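Local coordinates for 2-oxoglutarate (2OG) and Fe(II)-dependent oxygenase superfamily protein (Arabidopsis thaliana, PDB 6KWA) that probably oxidises the plant hormone indole-3-acetic acid irreversibly to inactive 2-oxoindole-3-acetic acid, using 2-oxoglutarate and a non-haem metal centre, at residues L168-G173 / N225-V230; G27-I32 / I209-M214; E82-Y87 / F149-Y154. All coordinates share one frame; numbering follows the deposited sequence.

Contact 1 (L168-G173 / N225-V230); sequences LHTDSG and NVKHRV. With MG (magnesium ion), chain D.
His169 and His228 both hold CG between the backbone N and the carbonyl carbon (chi1 68° and 56°), a crowded position that swings the two imidazoles off the same face of their strand pair and toward one metal. Asp171 turns its CG beside its own backbone N, which carries the carboxylate across to the same point. The magnesium ion is bound by His228 NE2 at 2.1 Å, by Asp171 OD1 at 2.3 Å and by His169 NE2 at 2.5 Å. This is the two-histidine, one-carboxylate triad of the 2-oxoglutarate oxygenases, with magnesium where the working enzyme would be expected to carry iron. Asp171 OD1 comes to the edge of the His228 ring, the carboxylate turned 85° from the ring plane, whereas the two imidazoles meet obliquely.

The backbone is consistent with this geometry: His169 and His228 form an antiparallel hydrogen-bonded pair, His169 N to His228 O at 2.9 Å and His228 N to His169 O at 2.8 Å. A further bond fixes the rotation of the His228 ring, since ND1 donates to Val226 O at 3.1 Å with the acceptor lying in the ring plane. A water ties that carbonyl to Asp171 N. On the outer flank, Leu168 CD1 packs against Arg229 CG at 3.8 Å.

Asn210 of strand 207-211 and Thr176 of strand 175-179 both bond Asp171 OD2, Asp213 at the start of helix 213-218 receives Thr170 OG1 and Asn225 ND2, and strand 187-190 flanks strand 228-231 on its other side.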
# COMPACT_ATOMS: atom_id res chain seq x y z
N LEU A 168 -6.18 9.46 -11.27
CA LEU A 168 -4.94 8.76 -11.57
C LEU A 168 -3.72 9.29 -10.80
O LEU A 168 -3.51 10.50 -10.74
CB LEU A 168 -4.72 8.84 -13.08
CG LEU A 168 -3.72 7.94 -13.80
CD1 LEU A 168 -4.25 6.52 -13.86
CD2 LEU A 168 -3.43 8.47 -15.19
N HIS A 169 -2.93 8.41 -10.18
CA HIS A 169 -1.75 8.84 -9.42
C HIS A 169 -0.68 7.74 -9.28
O HIS A 169 -0.91 6.58 -9.65
CB HIS A 169 -2.17 9.33 -8.03
CG HIS A 169 -2.68 8.24 -7.13
ND1 HIS A 169 -3.89 7.60 -7.34
CD2 HIS A 169 -2.16 7.70 -6.00
CE1 HIS A 169 -4.08 6.70 -6.39
NE2 HIS A 169 -3.04 6.74 -5.56
N THR A 170 0.51 8.12 -8.82
CA THR A 170 1.53 7.16 -8.39
C THR A 170 1.74 7.34 -6.89
O THR A 170 1.72 8.48 -6.42
CB THR A 170 2.88 7.34 -9.12
OG1 THR A 170 3.50 8.56 -8.70
CG2 THR A 170 2.72 7.34 -10.62
N ASP A 171 1.95 6.27 -6.13
CA ASP A 171 2.27 6.46 -4.72
C ASP A 171 3.69 7.01 -4.61
O ASP A 171 4.49 6.85 -5.53
CB ASP A 171 2.12 5.19 -3.88
CG ASP A 171 0.81 4.45 -4.14
OD1 ASP A 171 -0.23 5.10 -4.38
OD2 ASP A 171 0.80 3.20 -4.01
N SER A 172 3.98 7.70 -3.52
CA SER A 172 5.25 8.41 -3.43
C SER A 172 6.32 7.59 -2.70
O SER A 172 7.52 7.91 -2.79
CB SER A 172 5.06 9.74 -2.70
OG SER A 172 4.61 9.49 -1.38
N GLY A 173 5.89 6.54 -2.00
CA GLY A 173 6.80 5.74 -1.20
C GLY A 173 7.49 4.68 -2.04
O GLY A 173 7.56 4.77 -3.27
N ASN A 225 7.00 2.87 -11.11
CA ASN A 225 6.09 3.46 -10.13
C ASN A 225 4.69 3.55 -10.76
O ASN A 225 4.36 4.53 -11.44
CB ASN A 225 6.60 4.82 -9.65
CG ASN A 225 6.88 5.79 -10.80
OD1 ASN A 225 7.14 5.37 -11.93
ND2 ASN A 225 6.79 7.09 -10.52
N VAL A 226 3.88 2.53 -10.56
CA VAL A 226 2.69 2.38 -11.38
C VAL A 226 1.63 3.48 -11.17
O VAL A 226 1.39 3.97 -10.05
CB VAL A 226 2.04 0.98 -11.16
CG1 VAL A 226 1.49 0.83 -9.74
CG2 VAL A 226 0.95 0.72 -12.24
N LYS A 227 1.00 3.85 -12.28
CA LYS A 227 -0.08 4.82 -12.26
C LYS A 227 -1.37 4.07 -12.05
O LYS A 227 -1.71 3.16 -12.81
CB LYS A 227 -0.15 5.63 -13.56
CG LYS A 227 1.09 6.43 -13.94
CD LYS A 227 0.82 7.18 -15.27
CE LYS A 227 1.97 8.07 -15.71
NZ LYS A 227 3.14 7.27 -16.20
N HIS A 228 -2.12 4.46 -11.04
CA HIS A 228 -3.35 3.75 -10.76
C HIS A 228 -4.48 4.67 -10.30
O HIS A 228 -4.26 5.81 -9.86
CB HIS A 228 -3.09 2.64 -9.72
CG HIS A 228 -2.48 3.14 -8.44
ND1 HIS A 228 -1.15 3.51 -8.35
CD2 HIS A 228 -3.00 3.28 -7.20
CE1 HIS A 228 -0.89 3.88 -7.11
NE2 HIS A 228 -1.99 3.75 -6.39
N ARG A 229 -5.70 4.14 -10.37
CA ARG A 229 -6.87 4.88 -9.91
C ARG A 229 -7.95 3.86 -9.57
O ARG A 229 -7.89 2.71 -10.01
CB ARG A 229 -7.41 5.81 -10.99
CG ARG A 229 -7.42 5.12 -12.33
CD ARG A 229 -8.18 5.87 -13.39
NE ARG A 229 -8.37 5.01 -14.55
CZ ARG A 229 -8.85 5.43 -15.72
NH1 ARG A 229 -9.17 6.71 -15.86
NH2 ARG A 229 -8.99 4.59 -16.73
N VAL A 230 -8.94 4.31 -8.81
CA VAL A 230 -10.09 3.47 -8.51
C VAL A 230 -11.31 4.02 -9.24
O VAL A 230 -11.62 5.21 -9.17
CB VAL A 230 -10.35 3.36 -7.00
CG1 VAL A 230 -10.43 4.75 -6.36
CG2 VAL A 230 -11.63 2.57 -6.74
MG MG D . -2.50 4.54 -4.53
O HOH W 1 2.79 4.05 -7.99

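Contact 2 (G27-I32 / I209-M214); sequences GCFRVI and INLGDM
Ile209 lies over one face of the Phe29 ring, its CB 3.9 Å from the ring centroid and 11° off the normal, a CH-pi contact centred on the aromatic. With CG1 anti to the carbonyl carbon (chi1 -44°), its two branches spread over the same face, CG1 3.7 Å from CE1 and CG2 3.8 Å from CZ of Phe29. This is the tight part of the contact. The backbones support it as antiparallel strands, Phe29 N donating to Ile209 O at 2.8 Å and Leu211 N to Gly27 O at 2.8 Å. An alanine in place of Phe29 would probably open a gap between Ile209 and helix 12-25, whose Ile19 and Ala22 also touch the ring.

The packing is sparser elsewhere, although every touching residue is buried. Val31 CG1 meets Ile209 CG1 at 3.9 Å. On the face of Cys28 and Asn210, the two CB atoms approach to 3.7 Å, but the amide of Asn210 leads away from the partner strand.

There ND2 donates to Leu211 O at 3.0 Å and also to Asp171 OD2. One face of the strand pair is therefore an apolar seam, while the other supplies a second-shell amide that helps position a metal ligand.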
# COMPACT_ATOMS: atom_id res chain seq x y z
N GLY A 27 4.86 -2.70 -12.37
CA GLY A 27 4.92 -1.90 -11.16
C GLY A 27 3.95 -2.34 -10.08
O GLY A 27 3.77 -1.67 -9.07
N CYS A 28 3.35 -3.50 -10.28
CA CYS A 28 2.43 -4.04 -9.30
C CYS A 28 2.27 -5.52 -9.47
O CYS A 28 2.57 -6.07 -10.53
CB CYS A 28 1.06 -3.34 -9.42
SG CYS A 28 0.34 -3.48 -11.08
N PHE A 29 1.79 -6.17 -8.43
CA PHE A 29 1.47 -7.58 -8.49
C PHE A 29 0.62 -7.97 -7.31
O PHE A 29 0.66 -7.33 -6.28
CB PHE A 29 2.73 -8.45 -8.57
CG PHE A 29 3.70 -8.23 -7.47
CD1 PHE A 29 3.71 -9.06 -6.35
CD2 PHE A 29 4.64 -7.21 -7.56
CE1 PHE A 29 4.63 -8.86 -5.35
CE2 PHE A 29 5.55 -6.99 -6.53
CZ PHE A 29 5.56 -7.84 -5.43
N ARG A 30 -0.08 -9.08 -7.46
CA ARG A 30 -0.90 -9.61 -6.39
C ARG A 30 -0.05 -10.67 -5.68
O ARG A 30 0.81 -11.27 -6.32
CB ARG A 30 -2.17 -10.21 -7.01
CG ARG A 30 -3.34 -10.51 -6.08
CD ARG A 30 -4.55 -11.06 -6.89
NE ARG A 30 -5.40 -10.01 -7.47
CZ ARG A 30 -5.57 -9.78 -8.77
NH1 ARG A 30 -4.95 -10.52 -9.68
NH2 ARG A 30 -6.38 -8.80 -9.16
N VAL A 31 -0.22 -10.84 -4.37
CA VAL A 31 0.42 -11.96 -3.70
C VAL A 31 -0.64 -12.88 -3.10
O VAL A 31 -1.70 -12.44 -2.61
CB VAL A 31 1.43 -11.53 -2.61
CG1 VAL A 31 2.66 -10.91 -3.27
CG2 VAL A 31 0.81 -10.58 -1.57
N ILE A 32 -0.36 -14.18 -3.19
CA ILE A 32 -1.13 -15.23 -2.52
C ILE A 32 -0.18 -16.01 -1.64
O ILE A 32 1.05 -15.92 -1.81
CB ILE A 32 -1.79 -16.19 -3.52
CG1 ILE A 32 -0.73 -16.77 -4.46
CG2 ILE A 32 -2.89 -15.50 -4.29
CD1 ILE A 32 -1.24 -17.84 -5.40
N ILE A 209 0.11 -5.55 -4.40
CA ILE A 209 1.35 -4.85 -4.13
C ILE A 209 1.56 -3.91 -5.26
O ILE A 209 1.35 -4.28 -6.40
CB ILE A 209 2.56 -5.80 -4.05
CG1 ILE A 209 2.22 -7.04 -3.23
CG2 ILE A 209 3.77 -5.08 -3.50
CD1 ILE A 209 1.89 -6.76 -1.83
N ASN A 210 2.01 -2.70 -4.97
CA ASN A 210 2.43 -1.86 -6.07
C ASN A 210 3.62 -1.06 -5.63
O ASN A 210 3.83 -0.85 -4.44
CB ASN A 210 1.31 -0.94 -6.55
CG ASN A 210 1.07 0.16 -5.59
OD1 ASN A 210 0.25 0.03 -4.69
ND2 ASN A 210 1.83 1.25 -5.72
N LEU A 211 4.41 -0.63 -6.60
CA LEU A 211 5.62 0.10 -6.28
C LEU A 211 5.34 1.59 -6.47
O LEU A 211 4.39 1.94 -7.16
CB LEU A 211 6.78 -0.39 -7.17
CG LEU A 211 7.28 -1.79 -6.78
CD1 LEU A 211 6.37 -2.93 -7.23
CD2 LEU A 211 8.67 -1.99 -7.32
N GLY A 212 6.10 2.45 -5.79
CA GLY A 212 5.89 3.89 -5.89
C GLY A 212 7.12 4.67 -6.35
O GLY A 212 8.15 4.08 -6.74
N ASP A 213 7.03 5.99 -6.28
CA ASP A 213 8.10 6.89 -6.75
C ASP A 213 9.47 6.57 -6.15
O ASP A 213 10.48 6.62 -6.83
CB ASP A 213 7.73 8.35 -6.46
CG ASP A 213 6.52 8.84 -7.29
OD1 ASP A 213 6.20 8.26 -8.37
OD2 ASP A 213 5.88 9.83 -6.84
N MET A 214 9.50 6.21 -4.88
CA MET A 214 10.77 5.93 -4.20
C MET A 214 11.46 4.71 -4.76
O MET A 214 12.68 4.61 -4.70
CB MET A 214 10.54 5.75 -2.72
CG MET A 214 11.68 6.15 -1.84
SD MET A 214 12.08 7.91 -1.97
CE MET A 214 10.46 8.68 -2.03

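Contact 3 (E82-Y87 / F149-Y154); sequences EALGLY and FRINKY
Glu82 and Lys153 run side by side in the same direction, both chains extended with CG anti to the backbone N (chi1 -177° and 175°). Their charged ends do not touch; a water joins them, 2.7 Å from Glu82 OE1 and 3.1 Å from Lys153 NZ, while Glu82 OE2 makes a salt bridge with Lys59. Ala83 faces the opposite side of the sheet, where its CB sits over one face of the Arg150 guanidinium, 3.3 Å from NH2. Gly70 O binds NH1 of that arginine.

Leu84 returns to the first face and sets CB 3.8 Å from Ile151 CG1, flanked by paired backbone bonds, Leu84 N to Ile151 O at 3.0 Å and Ile151 N to Leu84 O. This antiparallel pairing joins strand 81-87, an outermost strand of the larger double-stranded beta-helix sheet, to strand 147-155, whose Asn152 and Tyr154 belong to the 2-oxoglutarate site, unoccupied here.

Gly85 is almost fully extended and its CA lies 3.1 Å from Phe149 O; a CB would run into that carbonyl. Leu86 packs CG against Phe149 CB at 3.8 Å and brings CD2 obliquely to the phenylalanine ring, while helix 92-101 meets the leucine through Ala94, Val95 and Phe98.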
# COMPACT_ATOMS: atom_id res chain seq x y z
N GLU A 82 -12.89 9.30 2.45
CA GLU A 82 -12.55 9.59 3.83
C GLU A 82 -11.38 8.68 4.28
O GLU A 82 -11.25 7.53 3.83
CB GLU A 82 -13.79 9.38 4.73
CG GLU A 82 -13.58 9.73 6.22
CD GLU A 82 -14.82 9.47 7.06
OE1 GLU A 82 -15.75 8.79 6.55
OE2 GLU A 82 -14.86 9.92 8.23
N ALA A 83 -10.51 9.18 5.14
CA ALA A 83 -9.35 8.39 5.50
C ALA A 83 -8.84 8.71 6.89
O ALA A 83 -8.94 9.85 7.35
CB ALA A 83 -8.23 8.57 4.46
N LEU A 84 -8.27 7.68 7.51
CA LEU A 84 -7.58 7.76 8.78
C LEU A 84 -6.21 7.12 8.62
O LEU A 84 -6.01 6.27 7.74
CB LEU A 84 -8.36 7.06 9.91
CG LEU A 84 -9.71 7.59 10.39
CD1 LEU A 84 -10.64 6.47 10.78
CD2 LEU A 84 -9.44 8.47 11.61
N GLY A 85 -5.26 7.48 9.47
CA GLY A 85 -3.99 6.80 9.39
C GLY A 85 -2.96 7.20 10.40
O GLY A 85 -3.15 8.12 11.20
N LEU A 86 -1.83 6.50 10.35
CA LEU A 86 -0.79 6.73 11.33
C LEU A 86 0.55 6.54 10.66
O LEU A 86 0.71 5.71 9.75
CB LEU A 86 -0.95 5.80 12.54
CG LEU A 86 -0.71 4.30 12.46
CD1 LEU A 86 0.67 3.94 12.92
CD2 LEU A 86 -1.72 3.52 13.24
N TYR A 87 1.48 7.38 11.08
CA TYR A 87 2.84 7.36 10.63
C TYR A 87 3.69 6.46 11.54
O TYR A 87 3.45 6.38 12.75
CB TYR A 87 3.36 8.79 10.60
CG TYR A 87 4.82 8.91 10.30
CD1 TYR A 87 5.26 8.91 8.99
CD2 TYR A 87 5.76 9.02 11.31
CE1 TYR A 87 6.59 9.03 8.69
CE2 TYR A 87 7.11 9.12 11.02
CZ TYR A 87 7.52 9.13 9.71
OH TYR A 87 8.86 9.24 9.41
N PHE A 149 0.50 3.74 7.83
CA PHE A 149 -0.74 3.01 7.78
C PHE A 149 -1.86 3.97 7.35
O PHE A 149 -1.91 5.10 7.83
CB PHE A 149 -0.97 2.41 9.15
CG PHE A 149 -2.18 1.56 9.27
CD1 PHE A 149 -2.23 0.31 8.69
CD2 PHE A 149 -3.24 1.97 10.08
CE1 PHE A 149 -3.35 -0.50 8.86
CE2 PHE A 149 -4.35 1.18 10.26
CZ PHE A 149 -4.42 -0.06 9.64
N ARG A 150 -2.72 3.56 6.42
CA ARG A 150 -3.84 4.40 6.05
C ARG A 150 -5.06 3.54 5.75
O ARG A 150 -4.99 2.60 4.96
CB ARG A 150 -3.51 5.26 4.82
CG ARG A 150 -4.47 6.43 4.60
CD ARG A 150 -3.79 7.65 3.95
NE ARG A 150 -4.67 8.81 3.88
CZ ARG A 150 -4.89 9.64 4.91
NH1 ARG A 150 -4.34 9.39 6.08
NH2 ARG A 150 -5.69 10.69 4.80
N ILE A 151 -6.20 3.89 6.35
CA ILE A 151 -7.41 3.14 6.07
C ILE A 151 -8.38 4.08 5.40
O ILE A 151 -8.46 5.27 5.73
CB ILE A 151 -8.04 2.54 7.33
CG1 ILE A 151 -8.39 3.62 8.35
CG2 ILE A 151 -7.07 1.53 7.96
CD1 ILE A 151 -8.94 3.05 9.67
N ASN A 152 -9.11 3.55 4.44
CA ASN A 152 -9.87 4.38 3.55
C ASN A 152 -11.32 3.96 3.52
O ASN A 152 -11.61 2.77 3.60
CB ASN A 152 -9.26 4.27 2.15
CG ASN A 152 -7.73 4.44 2.16
OD1 ASN A 152 -7.22 5.53 2.38
ND2 ASN A 152 -7.01 3.33 1.94
N LYS A 153 -12.23 4.94 3.41
CA LYS A 153 -13.67 4.70 3.20
C LYS A 153 -14.13 5.43 1.95
O LYS A 153 -14.06 6.67 1.89
CB LYS A 153 -14.49 5.18 4.40
CG LYS A 153 -16.01 5.08 4.22
CD LYS A 153 -16.76 5.19 5.56
CE LYS A 153 -18.19 5.67 5.40
NZ LYS A 153 -18.93 5.43 6.69
N TYR A 154 -14.54 4.69 0.93
CA TYR A 154 -15.02 5.32 -0.30
C TYR A 154 -16.53 5.33 -0.29
O TYR A 154 -17.15 4.28 -0.05
CB TYR A 154 -14.51 4.60 -1.57
CG TYR A 154 -13.04 4.61 -1.63
CD1 TYR A 154 -12.38 5.66 -2.26
CD2 TYR A 154 -12.29 3.63 -1.00
CE1 TYR A 154 -11.02 5.71 -2.27
CE2 TYR A 154 -10.92 3.67 -1.01
CZ TYR A 154 -10.30 4.70 -1.64
OH TYR A 154 -8.94 4.70 -1.62
O HOH W 2 -17.75 7.90 8.11

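In the fold
The three contacts sample both sheets of one double-stranded beta-helix. Contacts 2 and 3 belong to the seven-stranded sheet, toward its opposite margins: their centres are about 19 Å apart and their nearest atoms about 10 Å. Contact 1 pairs strands of the four-stranded sheet, its centre about 10 Å from that of contact 2 and about 16 Å from that of contact 3. It touches both, through Asp213 of contact 2 and, by packing of Val230, Tyr154 of contact 3. Contact 3 is nested within the long loop closed by contact 2 and precedes contact 1, whereas contacts 1 and 2 interleave. Metal ligands and 2-oxoglutarate-binding residues, distant in sequence, are thus assembled around one site.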